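Local coordinates for protein putative oxidoreductase (Jannaschia sp., PDB 3C24) that is of unknown exact function but is probably an NAD(P)-dependent oxidoreductase, pairing a Rossmann-type nucleotide-binding domain with a helical domain related to that of 6-phosphogluconate dehydrogenase, at residues M206-A209 and V210-C213; I219-Q222 and A223-F227; L232-E235 and I236-F240; N130-D134 and P135-T139. All coordinates share one frame; numbering follows the deposited sequence.

All four contacts are local, each joining a short run of residues to the one that follows it, so along the chain they come in series and none nests inside or crosses another. Contact 4 comes first, where the loop after strand 117-123 turns into the short helix 135-138. Contact 1 spans about two turns of the long helix 184-217. Contact 2 forms the start of helix 221-239, and a salt bridge from Asp-211 to Arg-221, with packing of Val-210 on Leu-225, ties it to contact 1. Contact 3 ends the same helix; its centre is about 19 Å from that of contact 2. All four contacts also touch the second subunit of the dimer.

Contact 1: residues M206-A209 and V210-C213; sequences MVHA and VDEC. With SO4 (sulfate ion), chain F.
His-208 and Asp-211, three residues apart on one helix, meet where CD2 of the imidazole lies 3.4 Å from Asp-211 OD2, with ring and carboxylate planes turned 36° from each other. Both side chains leave the backbone alike: His-208 (chi1 -70°) and Asp-211 (chi1 -65°) each hold CG opposite the carbonyl carbon, and this carries the carboxylate back over the preceding turn, where its CG is 3.3 Å from Val-207 O. Val-207 runs beside Asp-211 in the same direction, its CG1 4.0 Å from OD2. The other carboxylate oxygen, OD1, is engaged in a salt bridge with Arg-221 of the next helix, which is likely to fix the rotation of the group. At its ND1 edge the imidazole donates a nearly straight hydrogen bond of 2.6 Å to sulfate O2, the oxygen lying in the ring plane. Lys-259, Trp-267 and Arg-268 of the second subunit also hydrogen-bond this anion, which probably came from the crystallisation liquor. Beneath these groups, successive i to i+4 bonds, such as Asp-211 N to Val-207 O at 3.0 Å, keep the turn regular. The arrangement is that of an interfacial alpha-helix, with an anion site shared between two subunits.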
HETATM    1  N   MSE A 206      -1.421   1.741 -10.153  1.00 16.18           N
HETATM    2  CA  MSE A 206      -0.048   1.893  -9.661  1.00 17.71           C
HETATM    3  C   MSE A 206       0.892   1.000 -10.413  1.00 15.53           C
HETATM    4  O   MSE A 206       1.977   1.398 -10.794  1.00 14.92           O
HETATM    5  CB  MSE A 206       0.093   1.592  -8.173  1.00 19.89           C
HETATM    6  CG  MSE A 206      -0.690   2.421  -7.236  1.00 19.64           C
HETATM    7 SE   MSE A 206      -0.236   4.339  -7.339  0.75 21.11          SE
HETATM    8  CE  MSE A 206      -1.790   4.765  -8.481  1.00 25.62           C
ATOM      9  N   VAL A 207       0.457  -0.229 -10.700  1.00 17.02           N
ATOM     10  CA  VAL A 207       1.286  -1.152 -11.479  1.00 18.01           C
ATOM     11  C   VAL A 207       1.454  -0.618 -12.916  1.00 14.63           C
ATOM     12  O   VAL A 207       2.540  -0.616 -13.495  1.00 17.20           O
ATOM     13  CB  VAL A 207       0.640  -2.574 -11.573  1.00 17.05           C
ATOM     14  CG1 VAL A 207       1.433  -3.460 -12.607  1.00 19.27           C
ATOM     15  CG2 VAL A 207       0.584  -3.244 -10.195  1.00 16.77           C
ATOM     16  N   HIS A 208       0.374  -0.165 -13.497  1.00 15.80           N
ATOM     17  CA  HIS A 208       0.427   0.323 -14.855  1.00 15.76           C
ATOM     18  C   HIS A 208       1.237   1.611 -14.956  1.00 14.48           C
ATOM     19  O   HIS A 208       1.799   1.912 -16.017  1.00 14.35           O
ATOM     20  CB  HIS A 208      -0.948   0.520 -15.451  1.00 16.71           C
ATOM     21  CG  HIS A 208      -1.657  -0.777 -15.726  1.00 17.70           C
ATOM     22  ND1 HIS A 208      -2.997  -0.846 -16.040  1.00 23.51           N
ATOM     23  CD2 HIS A 208      -1.209  -2.059 -15.698  1.00 25.38           C
ATOM     24  CE1 HIS A 208      -3.334  -2.111 -16.233  1.00 23.65           C
ATOM     25  NE2 HIS A 208      -2.270  -2.869 -16.040  1.00 24.48           N
ATOM     26  N   ALA A 209       1.357   2.329 -13.847  1.00 13.17           N
ATOM     27  CA  ALA A 209       2.157   3.567 -13.840  1.00 16.35           C
ATOM     28  C   ALA A 209       3.655   3.186 -13.869  1.00 14.00           C
ATOM     29  O   ALA A 209       4.478   3.811 -14.533  1.00 15.70           O
ATOM     30  CB  ALA A 209       1.809   4.439 -12.672  1.00 14.64           C
ATOM     31  N   VAL A 210       3.996   2.122 -13.150  1.00 15.63           N
ATOM     32  CA  VAL A 210       5.354   1.587 -13.212  1.00 15.58           C
ATOM     33  C   VAL A 210       5.642   1.154 -14.676  1.00 14.55           C
ATOM     34  O   VAL A 210       6.718   1.440 -15.269  1.00 15.62           O
ATOM     35  CB  VAL A 210       5.599   0.459 -12.161  1.00 16.08           C
ATOM     36  CG1 VAL A 210       6.943  -0.346 -12.492  1.00 17.00           C
ATOM     37  CG2 VAL A 210       5.551   1.074 -10.741  1.00 17.14           C
ATOM     38  N   ASP A 211       4.671   0.479 -15.277  1.00 15.29           N
ATOM     39  CA  ASP A 211       4.806  -0.006 -16.669  1.00 15.30           C
ATOM     40  C   ASP A 211       5.026   1.157 -17.646  1.00 16.56           C
ATOM     41  O   ASP A 211       5.857   1.133 -18.557  1.00 17.12           O
ATOM     42  CB  ASP A 211       3.568  -0.766 -17.153  1.00 15.09           C
ATOM     43  CG  ASP A 211       3.304  -2.049 -16.418  1.00 21.12           C
ATOM     44  OD1 ASP A 211       4.234  -2.634 -15.812  1.00 19.90           O
ATOM     45  OD2 ASP A 211       2.108  -2.473 -16.461  1.00 22.81           O
ATOM     46  N   GLU A 212       4.323   2.251 -17.400  1.00 17.57           N
ATOM     47  CA  GLU A 212       4.460   3.431 -18.230  1.00 18.04           C
ATOM     48  C   GLU A 212       5.878   4.023 -18.161  1.00 15.05           C
ATOM     49  O   GLU A 212       6.517   4.411 -19.195  1.00 15.77           O
ATOM     50  CB  GLU A 212       3.378   4.450 -17.853  1.00 17.95           C
ATOM     51  CG  GLU A 212       3.395   5.778 -18.626  1.00 13.50           C
ATOM     52  CD  GLU A 212       2.682   5.728 -19.961  1.00 14.57           C
ATOM     53  OE1 GLU A 212       2.332   4.596 -20.429  1.00 16.71           O
ATOM     54  OE2 GLU A 212       2.492   6.798 -20.562  1.00 19.21           O
ATOM     55  N   CYS A 213       6.404   4.064 -16.951  1.00 15.48           N
ATOM     56  CA  CYS A 213       7.769   4.572 -16.727  1.00 14.44           C
ATOM     57  C   CYS A 213       8.790   3.813 -17.559  1.00 14.20           C
ATOM     58  O   CYS A 213       9.641   4.389 -18.234  1.00 15.02           O
ATOM     59  CB  CYS A 213       8.138   4.517 -15.256  1.00 13.52           C
ATOM     60  SG  CYS A 213       7.285   5.763 -14.254  1.00 17.53           S
TER
HETATM   61  S   SO4 F 286      -5.282   1.229 -17.888  1.00 31.40           S
HETATM   62  O1  SO4 F 286      -6.533   0.480 -18.052  1.00 36.14           O
HETATM   63  O2  SO4 F 286      -4.770   1.044 -16.492  1.00 35.30           O
HETATM   64  O3  SO4 F 286      -4.334   0.670 -18.803  1.00 32.50           O
HETATM   65  O4  SO4 F 286      -5.637   2.608 -18.131  1.00 32.08           O

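Contact 2: residues I219-Q222 and A223-F227; sequences IDRQ and AALDF
Gln-222 sends CG opposite its backbone N (chi1 -168°) and then bends at the next bond (chi2 61°), which turns its amide forward along the helix to Asp-226, one turn on. There NE2 donates to Asp-226 OD1 at 2.8 Å. The acceptor lies in the plane of the amide, yet the approach is from above the carboxylate plane, and the two flat groups are 49° apart. Asp-226 OD2 is taken by Arg-178 and His-180 of the second subunit, so the carboxylate is held from both its own helix and the partner chain. Arg-221, extended from CG to NE, runs obliquely past Leu-225, its polar end engaged by Asp-211; both side chains have a second conformer, so their close approach is doubtful. On another side, Ile-219 lays CG2 against Ala-223 CB at 4.0 Å and Ala-224 CB at 4.2 Å. The backbone starts the helix at Asp-220, whose O accepts from Ala-224 N at 3.1 Å and, weakly, from Ala-223 N. Asp-220 occupies the N-cap position, although its side chain makes no capping bond. The whole is the N-terminal end of an alpha-helix, with an i to i+4 glutamine-aspartate pair joining its first turn to the next at a dimer interface.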
ATOM      1  N   ILE A 219      12.716   4.117 -18.369  1.00 16.41           N
ATOM      2  CA  ILE A 219      13.235   3.909 -17.031  1.00 15.10           C
ATOM      3  C   ILE A 219      13.324   2.420 -16.755  1.00 17.99           C
ATOM      4  O   ILE A 219      12.390   1.672 -16.994  1.00 20.99           O
ATOM      5  CB  ILE A 219      12.358   4.591 -15.960  1.00 13.72           C
ATOM      6  CG1 ILE A 219      12.283   6.101 -16.252  1.00 16.93           C
ATOM      7  CG2 ILE A 219      12.908   4.312 -14.570  1.00 15.01           C
ATOM      8  CD1 ILE A 219      11.204   6.886 -15.505  1.00 18.03           C
ATOM      9  N   ASP A 220      14.490   2.010 -16.304  1.00 15.37           N
ATOM     10  CA  ASP A 220      14.686   0.617 -15.882  1.00 14.66           C
ATOM     11  C   ASP A 220      13.513   0.224 -15.012  1.00 15.24           C
ATOM     12  O   ASP A 220      13.198   0.891 -14.040  1.00 18.24           O
ATOM     13  CB  ASP A 220      15.962   0.446 -15.056  1.00 15.50           C
ATOM     14  CG  ASP A 220      16.265  -1.007 -14.724  1.00 28.92           C
ATOM     15  OD1 ASP A 220      15.987  -1.907 -15.564  1.00 38.81           O
ATOM     16  OD2 ASP A 220      16.835  -1.243 -13.641  1.00 41.04           O
ATOM     17  N   ARG A 221      12.891  -0.912 -15.312  1.00 15.39           N
ATOM     18  CA  ARG A 221      11.682  -1.265 -14.517  0.50 14.13           C
ATOM     19  C   ARG A 221      11.976  -1.463 -13.041  1.00 16.10           C
ATOM     20  O   ARG A 221      11.154  -1.070 -12.251  1.00 17.30           O
ATOM     21  CB  ARG A 221      10.839  -2.443 -15.106  0.50 15.67           C
ATOM     22  CG  ARG A 221       9.375  -2.531 -14.513  0.50 17.03           C
ATOM     23  CD  ARG A 221       8.517  -3.683 -15.098  0.50 16.70           C
ATOM     24  NE  ARG A 221       7.095  -3.570 -14.697  0.50 13.49           N
ATOM     25  CZ  ARG A 221       6.558  -4.135 -13.640  0.50 25.53           C
ATOM     26  NH1 ARG A 221       7.300  -4.894 -12.846  0.50 31.03           N
ATOM     27  NH2 ARG A 221       5.272  -3.944 -13.387  0.50 34.18           N
ATOM     28  N   GLN A 222      13.118  -2.010 -12.683  1.00 17.47           N
ATOM     29  CA  GLN A 222      13.439  -2.203 -11.270  1.00 18.81           C
ATOM     30  C   GLN A 222      13.562  -0.859 -10.557  1.00 16.56           C
ATOM     31  O   GLN A 222      13.254  -0.747  -9.391  1.00 16.43           O
ATOM     32  CB  GLN A 222      14.735  -2.985 -11.073  1.00 19.15           C
ATOM     33  CG  GLN A 222      14.911  -3.448  -9.624  1.00 21.93           C
ATOM     34  CD  GLN A 222      13.770  -4.390  -9.160  1.00 31.34           C
ATOM     35  OE1 GLN A 222      13.528  -5.440  -9.777  1.00 28.79           O
ATOM     36  NE2 GLN A 222      13.110  -4.050  -8.041  1.00 25.13           N
ATOM     37  N   ALA A 223      14.050   0.126 -11.271  1.00 15.79           N
ATOM     38  CA  ALA A 223      14.160   1.491 -10.707  1.00 14.56           C
ATOM     39  C   ALA A 223      12.793   2.017 -10.421  1.00 17.29           C
ATOM     40  O   ALA A 223      12.523   2.565  -9.339  1.00 16.28           O
ATOM     41  CB  ALA A 223      14.917   2.467 -11.664  1.00 16.02           C
ATOM     42  N   ALA A 224      11.893   1.904 -11.407  1.00 15.42           N
ATOM     43  CA  ALA A 224      10.522   2.434 -11.225  1.00 15.58           C
ATOM     44  C   ALA A 224       9.796   1.686 -10.144  1.00 14.94           C
ATOM     45  O   ALA A 224       9.025   2.269  -9.368  1.00 17.96           O
ATOM     46  CB  ALA A 224       9.740   2.382 -12.521  1.00 17.83           C
ATOM     47  N   LEU A 225      10.004   0.380 -10.114  1.00 17.45           N
ATOM     48  CA  LEU A 225       9.371  -0.488  -9.087  0.50 16.16           C
ATOM     49  C   LEU A 225       9.852  -0.126  -7.697  1.00 17.31           C
ATOM     50  O   LEU A 225       9.059   0.026  -6.791  1.00 15.80           O
ATOM     51  CB  LEU A 225       9.618  -1.984  -9.330  0.50 18.42           C
ATOM     52  CG  LEU A 225       8.804  -2.778 -10.343  0.50 14.91           C
ATOM     53  CD1 LEU A 225       9.514  -4.103 -10.634  0.50  7.89           C
ATOM     54  CD2 LEU A 225       7.336  -3.022  -9.867  0.50 16.33           C
ATOM     55  N   ASP A 226      11.155  -0.061  -7.528  1.00 15.90           N
ATOM     56  CA  ASP A 226      11.751   0.319  -6.243  1.00 16.22           C
ATOM     57  C   ASP A 226      11.185   1.654  -5.773  1.00 16.44           C
ATOM     58  O   ASP A 226      10.820   1.815  -4.608  1.00 15.21           O
ATOM     59  CB  ASP A 226      13.291   0.426  -6.313  1.00 15.49           C
ATOM     60  CG  ASP A 226      13.981  -0.943  -6.360  1.00 17.52           C
ATOM     61  OD1 ASP A 226      13.324  -1.982  -6.125  1.00 20.90           O
ATOM     62  OD2 ASP A 226      15.186  -0.972  -6.677  1.00 16.96           O
ATOM     63  N   PHE A 227      11.081   2.593  -6.701  1.00 16.49           N
ATOM     64  CA  PHE A 227      10.603   3.944  -6.382  1.00 15.91           C
ATOM     65  C   PHE A 227       9.123   3.902  -5.934  1.00 16.02           C
ATOM     66  O   PHE A 227       8.742   4.469  -4.906  1.00 15.35           O
ATOM     67  CB  PHE A 227      10.810   4.905  -7.565  1.00 17.45           C
ATOM     68  CG  PHE A 227      10.783   6.348  -7.157  1.00 12.06           C
ATOM     69  CD1 PHE A 227      11.910   6.968  -6.787  1.00 15.85           C
ATOM     70  CD2 PHE A 227       9.581   7.078  -7.161  1.00 15.24           C
ATOM     71  CE1 PHE A 227      11.897   8.292  -6.368  1.00 19.96           C
ATOM     72  CE2 PHE A 227       9.611   8.411  -6.724  1.00 14.33           C
ATOM     73  CZ  PHE A 227      10.763   8.969  -6.370  1.00 16.00           C
TER

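Contact 3: residues L232-E235 and I236-F240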
ATOM      1  N   LEU A 232       4.935   3.938  -1.799  1.00 15.36           N
ATOM      2  CA  LEU A 232       3.687   3.429  -1.243  1.00 16.10           C
ATOM      3  C   LEU A 232       3.870   3.215   0.253  1.00 14.24           C
ATOM      4  O   LEU A 232       2.982   3.477   1.064  1.00 14.05           O
ATOM      5  CB  LEU A 232       3.213   2.132  -1.947  1.00 16.07           C
ATOM      6  CG  LEU A 232       2.627   2.373  -3.339  1.00 17.73           C
ATOM      7  CD1 LEU A 232       2.299   1.014  -3.968  1.00 18.64           C
ATOM      8  CD2 LEU A 232       1.406   3.268  -3.291  1.00 17.74           C
ATOM      9  N   ASN A 233       5.044   2.769   0.622  1.00 15.77           N
ATOM     10  CA  ASN A 233       5.391   2.554   2.037  1.00 16.93           C
ATOM     11  C   ASN A 233       5.260   3.851   2.826  1.00 13.53           C
ATOM     12  O   ASN A 233       4.484   3.967   3.767  1.00 14.85           O
ATOM     13  CB  ASN A 233       6.784   2.038   2.164  1.00 16.61           C
ATOM     14  CG  ASN A 233       7.109   1.517   3.567  1.00 15.84           C
ATOM     15  OD1 ASN A 233       6.218   1.001   4.305  1.00 18.55           O
ATOM     16  ND2 ASN A 233       8.377   1.627   3.951  1.00 17.82           N
ATOM     17  N   VAL A 234       5.996   4.850   2.409  1.00 14.68           N
ATOM     18  CA  VAL A 234       5.961   6.108   3.152  1.00 13.75           C
ATOM     19  C   VAL A 234       4.608   6.838   3.042  1.00 15.13           C
ATOM     20  O   VAL A 234       4.159   7.388   4.040  1.00 15.53           O
ATOM     21  CB  VAL A 234       7.145   7.032   2.744  1.00 17.67           C
ATOM     22  CG1 VAL A 234       6.922   7.717   1.442  1.00 16.50           C
ATOM     23  CG2 VAL A 234       7.415   8.061   3.841  1.00 20.13           C
ATOM     24  N   GLU A 235       3.957   6.829   1.866  1.00 13.56           N
ATOM     25  CA  GLU A 235       2.724   7.583   1.689  1.00 14.79           C
ATOM     26  C   GLU A 235       1.557   6.930   2.406  1.00 16.30           C
ATOM     27  O   GLU A 235       0.809   7.631   3.080  1.00 15.93           O
ATOM     28  CB  GLU A 235       2.425   7.807   0.211  1.00 10.16           C
ATOM     29  CG  GLU A 235       3.497   8.630  -0.495  1.00 14.36           C
ATOM     30  CD  GLU A 235       3.200   8.955  -1.924  1.00 23.55           C
ATOM     31  OE1 GLU A 235       2.069   8.725  -2.369  1.00 21.96           O
ATOM     32  OE2 GLU A 235       4.137   9.462  -2.617  1.00 20.83           O
ATOM     33  N   ILE A 236       1.446   5.593   2.346  1.00 14.68           N
ATOM     34  CA  ILE A 236       0.351   4.930   3.073  1.00 14.62           C
ATOM     35  C   ILE A 236       0.585   5.101   4.556  1.00 15.64           C
ATOM     36  O   ILE A 236      -0.335   5.368   5.328  1.00 15.40           O
ATOM     37  CB  ILE A 236       0.180   3.426   2.644  1.00 13.73           C
ATOM     38  CG1 ILE A 236      -0.170   3.359   1.164  1.00 13.74           C
ATOM     39  CG2 ILE A 236      -0.883   2.751   3.528  1.00 15.04           C
ATOM     40  CD1 ILE A 236      -0.175   1.923   0.521  1.00 13.77           C
ATOM     41  N   ALA A 237       1.829   4.995   4.985  1.00 15.85           N
ATOM     42  CA  ALA A 237       2.150   5.121   6.413  1.00 15.75           C
ATOM     43  C   ALA A 237       1.767   6.519   6.926  1.00 18.26           C
ATOM     44  O   ALA A 237       1.134   6.659   7.972  1.00 17.24           O
ATOM     45  CB  ALA A 237       3.632   4.826   6.718  1.00 18.00           C
HETATM   46  N   MSE A 238       2.126   7.547   6.165  1.00 16.88           N
HETATM   47  CA  MSE A 238       1.825   8.937   6.580  1.00 15.48           C
HETATM   48  C   MSE A 238       0.327   9.214   6.555  1.00 16.97           C
HETATM   49  O   MSE A 238      -0.224   9.753   7.514  1.00 19.34           O
HETATM   50  CB  MSE A 238       2.576   9.966   5.724  1.00 16.61           C
HETATM   51  CG  MSE A 238       4.026   9.883   5.972  1.00 21.02           C
HETATM   52 SE   MSE A 238       5.022  11.385   5.169  0.75 21.88          SE
HETATM   53  CE  MSE A 238       4.601  10.953   3.396  1.00 20.73           C
ATOM     54  N   TRP A 239      -0.329   8.785   5.484  1.00 15.07           N
ATOM     55  CA  TRP A 239      -1.732   9.099   5.339  1.00 16.83           C
ATOM     56  C   TRP A 239      -2.634   8.387   6.328  1.00 17.81           C
ATOM     57  O   TRP A 239      -3.741   8.905   6.669  1.00 20.13           O
ATOM     58  CB  TRP A 239      -2.194   8.933   3.884  1.00 17.27           C
ATOM     59  CG  TRP A 239      -2.269  10.234   3.184  1.00 22.88           C
ATOM     60  CD1 TRP A 239      -3.379  10.999   3.024  1.00 30.76           C
ATOM     61  CD2 TRP A 239      -1.208  10.938   2.560  1.00 29.59           C
ATOM     62  NE1 TRP A 239      -3.077  12.119   2.335  1.00 31.31           N
ATOM     63  CE2 TRP A 239      -1.750  12.117   2.034  1.00 30.77           C
ATOM     64  CE3 TRP A 239       0.148  10.699   2.413  1.00 34.68           C
ATOM     65  CZ2 TRP A 239      -0.989  13.053   1.371  1.00 35.50           C
ATOM     66  CZ3 TRP A 239       0.906  11.625   1.747  1.00 39.88           C
ATOM     67  CH2 TRP A 239       0.338  12.794   1.244  1.00 39.81           C
ATOM     68  N   PHE A 240      -2.219   7.195   6.728  1.00 15.97           N
ATOM     69  CA  PHE A 240      -3.016   6.318   7.653  1.00 16.69           C
ATOM     70  C   PHE A 240      -2.533   6.379   9.116  1.00 18.84           C
ATOM     71  O   PHE A 240      -2.944   5.589   9.958  1.00 23.00           O
ATOM     72  CB  PHE A 240      -3.117   4.911   7.119  1.00 15.67           C
ATOM     73  CG  PHE A 240      -4.100   4.749   5.977  1.00 17.76           C
ATOM     74  CD1 PHE A 240      -5.431   4.466   6.219  1.00 20.30           C
ATOM     75  CD2 PHE A 240      -3.713   4.916   4.683  1.00 17.22           C
ATOM     76  CE1 PHE A 240      -6.329   4.297   5.142  1.00 22.12           C
ATOM     77  CE2 PHE A 240      -4.596   4.771   3.647  1.00 17.28           C
ATOM     78  CZ  PHE A 240      -5.912   4.470   3.889  1.00 19.02           C
TER
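Glu-235 and Ile-236, followed by Val-234, bury the most surface in this final part of helix 221-239, and much of what they meet is the backbone of a neighbouring turn. Ile-236 holds CG1 opposite the carbonyl carbon (chi1 -62°), a turn that folds the branch back along Leu-232: CG1 lies 3.2 Å from Leu-232 O, and CD1 reaches Leu-232 CB at 4.2 Å. The same carbonyl oxygen accepts Ile-236 N at 2.9 Å, so bond and side chain close on one atom. Cutting Ile-236 back to an alanine is likely to open a gap beside Leu-232 and lose part of the apolar contact with Leu-128 and Phe-129. Glu-235 contributes chiefly through its carbonyl oxygen. Trp-239 N donates to it at 2.9 Å, while the indole brings CE3 within 3.2 Å of the same atom, which sits at the ring edge near its plane; Glu-235 CB is 4.3 Å from Trp-239 CE3. Val-234 and Met-238, a selenomethionine, lie side by side and point the same way. A bend at the last torsion of Met-238 (chi3 -64°) brings CE to 4.1 Å from Val-234 CG2. Trp-239 NE1 is hydrogen-bonded to Glu-204 OE1 of the second subunit, and Asn-233 ND2 to O of its Pro-126. The helix thus ends between the loop bearing Leu-128 and Phe-129 of its own chain and the second subunit, where Ala-199 and Met-200 on helix 184-217 pack against Glu-235 and Trp-239.

Contact 4: residues N130-D134 and P135-T139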
ATOM      1  N   ASN A 130       2.380  -4.454  10.234  1.00 18.91           N
ATOM      2  CA  ASN A 130       2.141  -5.322  11.362  1.00 18.49           C
ATOM      3  C   ASN A 130       3.424  -5.634  12.119  1.00 20.33           C
ATOM      4  O   ASN A 130       4.507  -5.270  11.720  1.00 23.35           O
ATOM      5  CB  ASN A 130       1.496  -6.588  10.838  1.00 19.25           C
ATOM      6  CG  ASN A 130       2.396  -7.325   9.907  1.00 24.10           C
ATOM      7  OD1 ASN A 130       3.400  -7.920  10.305  1.00 19.81           O
ATOM      8  ND2 ASN A 130       2.074  -7.256   8.622  1.00 33.56           N
ATOM      9  N   ASP A 131       3.216  -6.301  13.240  1.00 21.33           N
ATOM     10  CA  ASP A 131       4.250  -6.720  14.178  1.00 26.27           C
ATOM     11  C   ASP A 131       4.618  -8.181  14.092  1.00 22.99           C
ATOM     12  O   ASP A 131       5.251  -8.692  14.990  1.00 25.06           O
ATOM     13  CB  ASP A 131       3.744  -6.540  15.622  1.00 27.50           C
ATOM     14  CG  ASP A 131       2.462  -7.373  15.930  1.00 34.75           C
ATOM     15  OD1 ASP A 131       1.874  -8.037  15.030  1.00 42.68           O
ATOM     16  OD2 ASP A 131       1.993  -7.342  17.099  1.00 51.50           O
ATOM     17  N   GLU A 132       4.202  -8.852  13.052  1.00 18.41           N
ATOM     18  CA  GLU A 132       4.450 -10.296  12.947  1.00 18.20           C
ATOM     19  C   GLU A 132       5.926 -10.583  12.833  1.00 18.38           C
ATOM     20  O   GLU A 132       6.672  -9.833  12.230  1.00 16.83           O
ATOM     21  CB  GLU A 132       3.739 -10.908  11.768  1.00 17.93           C
ATOM     22  CG  GLU A 132       2.220 -10.682  11.789  1.00 16.50           C
ATOM     23  CD  GLU A 132       1.431 -11.546  12.726  1.00 18.99           C
ATOM     24  OE1 GLU A 132       2.001 -12.515  13.276  1.00 19.57           O
ATOM     25  OE2 GLU A 132       0.234 -11.219  12.903  1.00 19.71           O
ATOM     26  N   THR A 133       6.339 -11.669  13.464  1.00 17.58           N
ATOM     27  CA  THR A 133       7.731 -12.095  13.433  1.00 19.36           C
ATOM     28  C   THR A 133       7.944 -13.478  12.821  1.00 19.09           C
ATOM     29  O   THR A 133       8.989 -13.750  12.269  1.00 21.31           O
ATOM     30  CB  THR A 133       8.354 -12.057  14.824  1.00 20.24           C
ATOM     31  OG1 THR A 133       7.604 -12.899  15.714  1.00 20.99           O
ATOM     32  CG2 THR A 133       8.378 -10.635  15.356  1.00 19.88           C
ATOM     33  N   ASP A 134       6.958 -14.363  12.920  1.00 16.15           N
ATOM     34  CA  ASP A 134       7.065 -15.683  12.264  1.00 17.40           C
ATOM     35  C   ASP A 134       7.124 -15.488  10.764  1.00 18.15           C
ATOM     36  O   ASP A 134       6.295 -14.781  10.175  1.00 18.38           O
ATOM     37  CB  ASP A 134       5.893 -16.554  12.699  1.00 16.82           C
ATOM     38  CG  ASP A 134       5.689 -17.761  11.813  1.00 28.40           C
ATOM     39  OD1 ASP A 134       6.595 -18.132  11.056  1.00 34.75           O
ATOM     40  OD2 ASP A 134       4.566 -18.328  11.885  1.00 42.52           O
ATOM     41  N   PRO A 135       8.114 -16.059  10.100  1.00 20.96           N
ATOM     42  CA  PRO A 135       8.185 -15.716   8.687  1.00 21.57           C
ATOM     43  C   PRO A 135       6.958 -16.065   7.842  1.00 19.77           C
ATOM     44  O   PRO A 135       6.653 -15.346   6.891  1.00 20.63           O
ATOM     45  CB  PRO A 135       9.394 -16.498   8.191  1.00 27.39           C
ATOM     46  CG  PRO A 135       9.890 -17.218   9.278  1.00 21.66           C
ATOM     47  CD  PRO A 135       9.239 -16.888  10.530  1.00 20.52           C
ATOM     48  N   ALA A 136       6.257 -17.126   8.227  1.00 21.20           N
ATOM     49  CA  ALA A 136       5.088 -17.583   7.476  1.00 20.10           C
ATOM     50  C   ALA A 136       3.940 -16.602   7.710  1.00 18.44           C
ATOM     51  O   ALA A 136       3.076 -16.398   6.846  1.00 20.10           O
ATOM     52  CB  ALA A 136       4.670 -18.977   7.888  1.00 19.71           C
ATOM     53  N   ALA A 137       3.985 -15.939   8.861  1.00 17.67           N
ATOM     54  CA  ALA A 137       3.008 -14.909   9.216  1.00 18.42           C
ATOM     55  C   ALA A 137       3.295 -13.596   8.430  1.00 17.90           C
ATOM     56  O   ALA A 137       2.393 -12.911   7.926  1.00 16.01           O
ATOM     57  CB  ALA A 137       3.024 -14.635  10.735  1.00 19.18           C
ATOM     58  N   ARG A 138       4.580 -13.279   8.301  1.00 18.89           N
ATOM     59  CA  ARG A 138       4.989 -12.063   7.622  1.00 21.83           C
ATOM     60  C   ARG A 138       4.638 -12.070   6.149  1.00 22.17           C
ATOM     61  O   ARG A 138       4.420 -11.001   5.602  1.00 23.46           O
ATOM     62  CB  ARG A 138       6.472 -11.760   7.810  1.00 20.73           C
ATOM     63  CG  ARG A 138       6.784 -11.464   9.278  1.00 20.98           C
ATOM     64  CD  ARG A 138       8.218 -10.995   9.477  1.00 23.17           C
ATOM     65  NE  ARG A 138       8.342  -9.610   9.023  1.00 22.58           N
ATOM     66  CZ  ARG A 138       9.422  -8.877   9.171  1.00 24.61           C
ATOM     67  NH1 ARG A 138      10.472  -9.381   9.789  1.00 18.36           N
ATOM     68  NH2 ARG A 138       9.413  -7.624   8.760  1.00 23.69           N
ATOM     69  N   THR A 139       4.571 -13.249   5.546  1.00 19.72           N
ATOM     70  CA  THR A 139       4.216 -13.394   4.131  1.00 21.33           C
ATOM     71  C   THR A 139       2.816 -13.949   3.962  1.00 19.35           C
ATOM     72  O   THR A 139       2.422 -14.366   2.881  1.00 21.14           O
ATOM     73  CB  THR A 139       5.228 -14.257   3.347  1.00 25.96           C
ATOM     74  OG1 THR A 139       5.339 -15.569   3.934  1.00 20.90           O
ATOM     75  CG2 THR A 139       6.621 -13.559   3.322  1.00 24.07           C
TER
HETATM   76  O   HOH W   1       5.459  -8.411   8.624  1.00 28.07           O
HETATM   77  O   HOH W   2       3.414  -8.572   6.296  1.00 30.79           O
HETATM   78  O   HOH W   3      10.892 -11.999  11.460  1.00 21.94           O
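An Asx turn leading into an N-capped helix organises this loop, in which Glu-132 and Asp-134 meet Ala-137 and Arg-138 of the short helix 135-138. Asn-130 OD1 accepts from Glu-132 N at 3.0 Å, in the carbonyl plane and on a lone pair, closing the Asx turn. Asp-134 is the N-cap: with CG opposite its backbone N (chi1 164°), OD1 swings over the helix start and accepts from Ala-136 N at 3.0 Å, the donor lying above the carboxylate plane. Its backbone O takes Arg-138 N at 3.0 Å and, weakly, Ala-137 N. Glu-132 lies over Ala-137, OE1 being 3.5 Å from CB, while its OE2 forms a salt bridge with Lys-147. Arg-138 folds back across the loop, with a bend at chi3 (75°), and sets CD 3.4 Å from Glu-132 O. One water joins Asn-130 OD1 to NE, and another joins Thr-133 O to NH1, at the guanidinium edge. Arg-138 NH2 hydrogen-bonds Glu-132 O of the second subunit, and Glu-132 O receives the same bond from Arg-138 of that subunit. Putting a leucine in place of Arg-138 is likely to leave both waters and that Glu-132 O short of a partner. The reciprocal bonds make this loop, which in the chain comes between strands 117-123 and 148-156, a meeting point of the two subunits, while Ile-145 and Ala-146 lie against Ala-137 and Glu-132.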